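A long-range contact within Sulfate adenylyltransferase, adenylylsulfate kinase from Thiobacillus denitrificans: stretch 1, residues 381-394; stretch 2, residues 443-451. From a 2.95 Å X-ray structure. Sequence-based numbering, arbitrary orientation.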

# COMPACT_ATOMS: atom_id res chain seq x y z
N GLY A 381 -28.11 -33.56 29.54
CA GLY A 381 -28.11 -33.14 28.16
C GLY A 381 -27.35 -31.83 28.09
O GLY A 381 -26.64 -31.57 27.12
N LYS A 382 -27.53 -31.01 29.11
CA LYS A 382 -26.73 -29.81 29.30
C LYS A 382 -25.26 -30.11 29.03
O LYS A 382 -24.66 -29.56 28.10
CB LYS A 382 -26.90 -29.25 30.72
CG LYS A 382 -28.08 -28.31 30.89
CD LYS A 382 -28.10 -27.74 32.29
CE LYS A 382 -28.05 -28.85 33.32
NZ LYS A 382 -28.07 -28.36 34.73
N SER A 383 -24.67 -30.98 29.84
CA SER A 383 -23.25 -31.29 29.69
C SER A 383 -22.87 -31.78 28.30
O SER A 383 -21.84 -31.39 27.76
CB SER A 383 -22.77 -32.29 30.74
OG SER A 383 -22.30 -31.63 31.91
N THR A 384 -23.70 -32.63 27.72
CA THR A 384 -23.44 -33.16 26.39
C THR A 384 -23.46 -32.05 25.32
O THR A 384 -22.59 -32.00 24.45
CB THR A 384 -24.49 -34.23 25.99
OG1 THR A 384 -25.06 -34.80 27.17
CG2 THR A 384 -23.85 -35.34 25.18
N LEU A 385 -24.47 -31.19 25.39
CA LEU A 385 -24.54 -30.04 24.51
C LEU A 385 -23.30 -29.19 24.67
O LEU A 385 -22.66 -28.83 23.69
CB LEU A 385 -25.78 -29.21 24.83
CG LEU A 385 -26.96 -29.61 23.97
CD1 LEU A 385 -28.19 -28.77 24.32
CD2 LEU A 385 -26.55 -29.42 22.51
N ALA A 386 -22.97 -28.86 25.92
CA ALA A 386 -21.87 -27.98 26.19
C ALA A 386 -20.60 -28.51 25.52
O ALA A 386 -19.93 -27.78 24.80
CB ALA A 386 -21.70 -27.80 27.67
N ARG A 387 -20.29 -29.78 25.71
CA ARG A 387 -19.08 -30.34 25.09
C ARG A 387 -19.07 -30.28 23.57
O ARG A 387 -18.06 -29.98 22.95
CB ARG A 387 -18.86 -31.79 25.50
CG ARG A 387 -17.76 -31.99 26.48
CD ARG A 387 -17.58 -33.44 26.74
NE ARG A 387 -16.65 -34.07 25.81
CZ ARG A 387 -15.34 -34.17 26.04
NH1 ARG A 387 -14.83 -33.66 27.16
NH2 ARG A 387 -14.57 -34.79 25.15
N ALA A 388 -20.19 -30.61 22.97
CA ALA A 388 -20.28 -30.51 21.52
C ALA A 388 -20.07 -29.06 21.07
O ALA A 388 -19.32 -28.81 20.13
CB ALA A 388 -21.62 -31.06 21.02
N LEU A 389 -20.72 -28.12 21.75
CA LEU A 389 -20.66 -26.72 21.39
C LEU A 389 -19.21 -26.23 21.46
O LEU A 389 -18.75 -25.48 20.60
CB LEU A 389 -21.61 -25.92 22.29
CG LEU A 389 -22.05 -24.52 21.89
CD1 LEU A 389 -21.58 -23.52 22.92
CD2 LEU A 389 -21.61 -24.15 20.45
N ALA A 390 -18.48 -26.68 22.48
CA ALA A 390 -17.06 -26.39 22.63
C ALA A 390 -16.27 -26.86 21.41
O ALA A 390 -15.48 -26.11 20.85
CB ALA A 390 -16.52 -27.05 23.90
N ALA A 391 -16.46 -28.11 21.00
CA ALA A 391 -15.74 -28.65 19.86
C ALA A 391 -15.93 -27.76 18.63
O ALA A 391 -14.97 -27.37 17.97
CB ALA A 391 -16.20 -30.07 19.56
N ARG A 392 -17.18 -27.42 18.32
CA ARG A 392 -17.49 -26.57 17.18
C ARG A 392 -16.77 -25.24 17.27
O ARG A 392 -16.08 -24.84 16.31
CB ARG A 392 -18.98 -26.31 17.10
CG ARG A 392 -19.81 -27.51 16.76
CD ARG A 392 -19.48 -27.99 15.36
NE ARG A 392 -19.14 -26.90 14.47
CZ ARG A 392 -19.94 -26.42 13.52
NH1 ARG A 392 -21.15 -26.95 13.33
NH2 ARG A 392 -19.53 -25.40 12.76
N LEU A 393 -16.94 -24.54 18.40
CA LEU A 393 -16.37 -23.23 18.57
C LEU A 393 -14.85 -23.28 18.41
O LEU A 393 -14.23 -22.29 18.04
CB LEU A 393 -16.78 -22.63 19.90
CG LEU A 393 -18.26 -22.33 19.86
CD1 LEU A 393 -18.74 -21.59 21.10
CD2 LEU A 393 -18.57 -21.54 18.62
N MET A 394 -14.26 -24.44 18.67
CA MET A 394 -12.80 -24.59 18.61
C MET A 394 -12.29 -24.62 17.20
O MET A 394 -11.13 -24.41 16.96
CB MET A 394 -12.34 -25.85 19.34
CG MET A 394 -12.35 -25.71 20.87
SD MET A 394 -11.47 -26.97 21.85
CE MET A 394 -11.89 -26.33 23.49
N GLY A 443 -11.76 -14.39 25.56
CA GLY A 443 -11.94 -15.81 25.29
C GLY A 443 -13.42 -16.15 25.35
O GLY A 443 -14.25 -15.30 25.69
N ILE A 444 -13.77 -17.39 25.00
CA ILE A 444 -15.14 -17.83 25.18
C ILE A 444 -15.21 -18.93 26.22
O ILE A 444 -14.48 -19.94 26.12
CB ILE A 444 -15.86 -18.27 23.86
CG1 ILE A 444 -16.02 -19.77 23.79
CG2 ILE A 444 -15.18 -17.79 22.54
CD1 ILE A 444 -16.55 -20.14 22.46
N ALA A 445 -16.07 -18.74 27.23
CA ALA A 445 -16.23 -19.70 28.34
C ALA A 445 -17.57 -20.40 28.25
O ALA A 445 -18.60 -19.75 28.11
CB ALA A 445 -16.12 -19.02 29.70
N ILE A 446 -17.56 -21.72 28.37
CA ILE A 446 -18.80 -22.49 28.24
C ILE A 446 -19.13 -23.23 29.52
O ILE A 446 -18.42 -24.15 29.90
CB ILE A 446 -18.67 -23.54 27.14
CG1 ILE A 446 -18.61 -22.87 25.77
CG2 ILE A 446 -19.81 -24.50 27.19
CD1 ILE A 446 -18.01 -23.80 24.76
N CYS A 447 -20.22 -22.84 30.17
CA CYS A 447 -20.56 -23.34 31.49
C CYS A 447 -21.91 -24.01 31.58
O CYS A 447 -22.89 -23.50 31.05
CB CYS A 447 -20.81 -22.18 32.44
SG CYS A 447 -19.50 -21.05 32.47
N ALA A 448 -21.97 -25.12 32.32
CA ALA A 448 -23.23 -25.80 32.59
C ALA A 448 -23.37 -26.38 34.01
O ALA A 448 -23.58 -27.58 34.17
CB ALA A 448 -23.30 -26.91 31.54
N PRO A 449 -23.28 -25.52 35.03
CA PRO A 449 -23.47 -25.89 36.42
C PRO A 449 -24.94 -26.11 36.76
O PRO A 449 -25.85 -25.80 35.97
CB PRO A 449 -23.02 -24.62 37.14
CG PRO A 449 -23.61 -23.56 36.27
CD PRO A 449 -23.13 -24.06 34.91
N ILE A 450 -25.17 -26.62 37.97
CA ILE A 450 -26.52 -26.74 38.51
C ILE A 450 -26.93 -25.43 39.20
O ILE A 450 -26.34 -25.04 40.21
CB ILE A 450 -26.60 -27.93 39.49
CG1 ILE A 450 -25.24 -28.20 40.13
CG2 ILE A 450 -27.02 -29.18 38.76
CD1 ILE A 450 -24.67 -27.04 40.94
N ALA A 451 -27.94 -24.76 38.65
CA ALA A 451 -28.38 -23.47 39.18
C ALA A 451 -29.87 -23.30 39.01
O ALA A 451 -30.37 -23.18 37.89
CB ALA A 451 -27.62 -22.32 38.52

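Stretch 2 is a short strand, Ile444 to Cys447, that runs into a loop, and it lies against a helix that runs nearly antiparallel to it, at 161°, with the two axes 8.7 Å apart at their closest. No hydrogen bond joins the two stretches. Most of the helix backbone is bonded i to i+4 within the helix, and the contact is mainly side-chain packing. Together the stretches bury 396 Å², and the apolar residues that meet between Ile444 and Ala448 and the helix are buried in the structure.

The first residue to reach the helix is Ile444, whose CA-to-CB bond points toward it. CD1 of Ile444 and CD1 of Leu393 are modelled 3.0 Å apart, too close for methyl groups, and nothing about the packing should be read from that distance. Ala445 follows the alternation of a strand and is out of reach of the helix.

Ile446 is the centre of the contact, with 88 Å² covered by the helix, more than any other residue in either stretch. Its two branches reach different parts of the helix. CG2 of Ile446 packs on CB of Ala386 at 3.8 Å, while CD1 of Ile446, at the end of the longer branch, lies 3.5 Å from CA of Ala390 and 4.0 Å from CD1 of Leu389. The rule here is one of complementary size: small alanines let the isoleucine come right up to the helix, and the CA atoms of Ala386 and Ile446 are only 6.6 Å apart. Leu389, between the two alanines in sequence, and Leu393 beyond them add bulk, with CD1 of Leu393 4.3 Å from CD1 of Ile446. Lys382, Ala386, Leu389 and Leu393, spaced by three or four residues, all direct CB toward stretch 2, as one face of a helix should.

Cys447 points away, completing the in-and-out pattern. Ala448 turns back toward the helix, and its CB lies 4.3 Å from CB of Ala386 and 4.4 Å from CB of Lys382. Stretch 1 covers 61 Å² of Ala448, backbone included.

At Pro449 the apolar character gives way. The ring's CB points away, but NZ of Lys382, carried there after a bend at chi3 (m), is 3.6 Å from O of Pro449, a polar approach rather than a hydrogen bond, and the amine is satisfied elsewhere in the structure. Ile450 adds a marginal touch, its CG2 4.2 Å from NZ of Lys382, and by Ala451 the contact has ended.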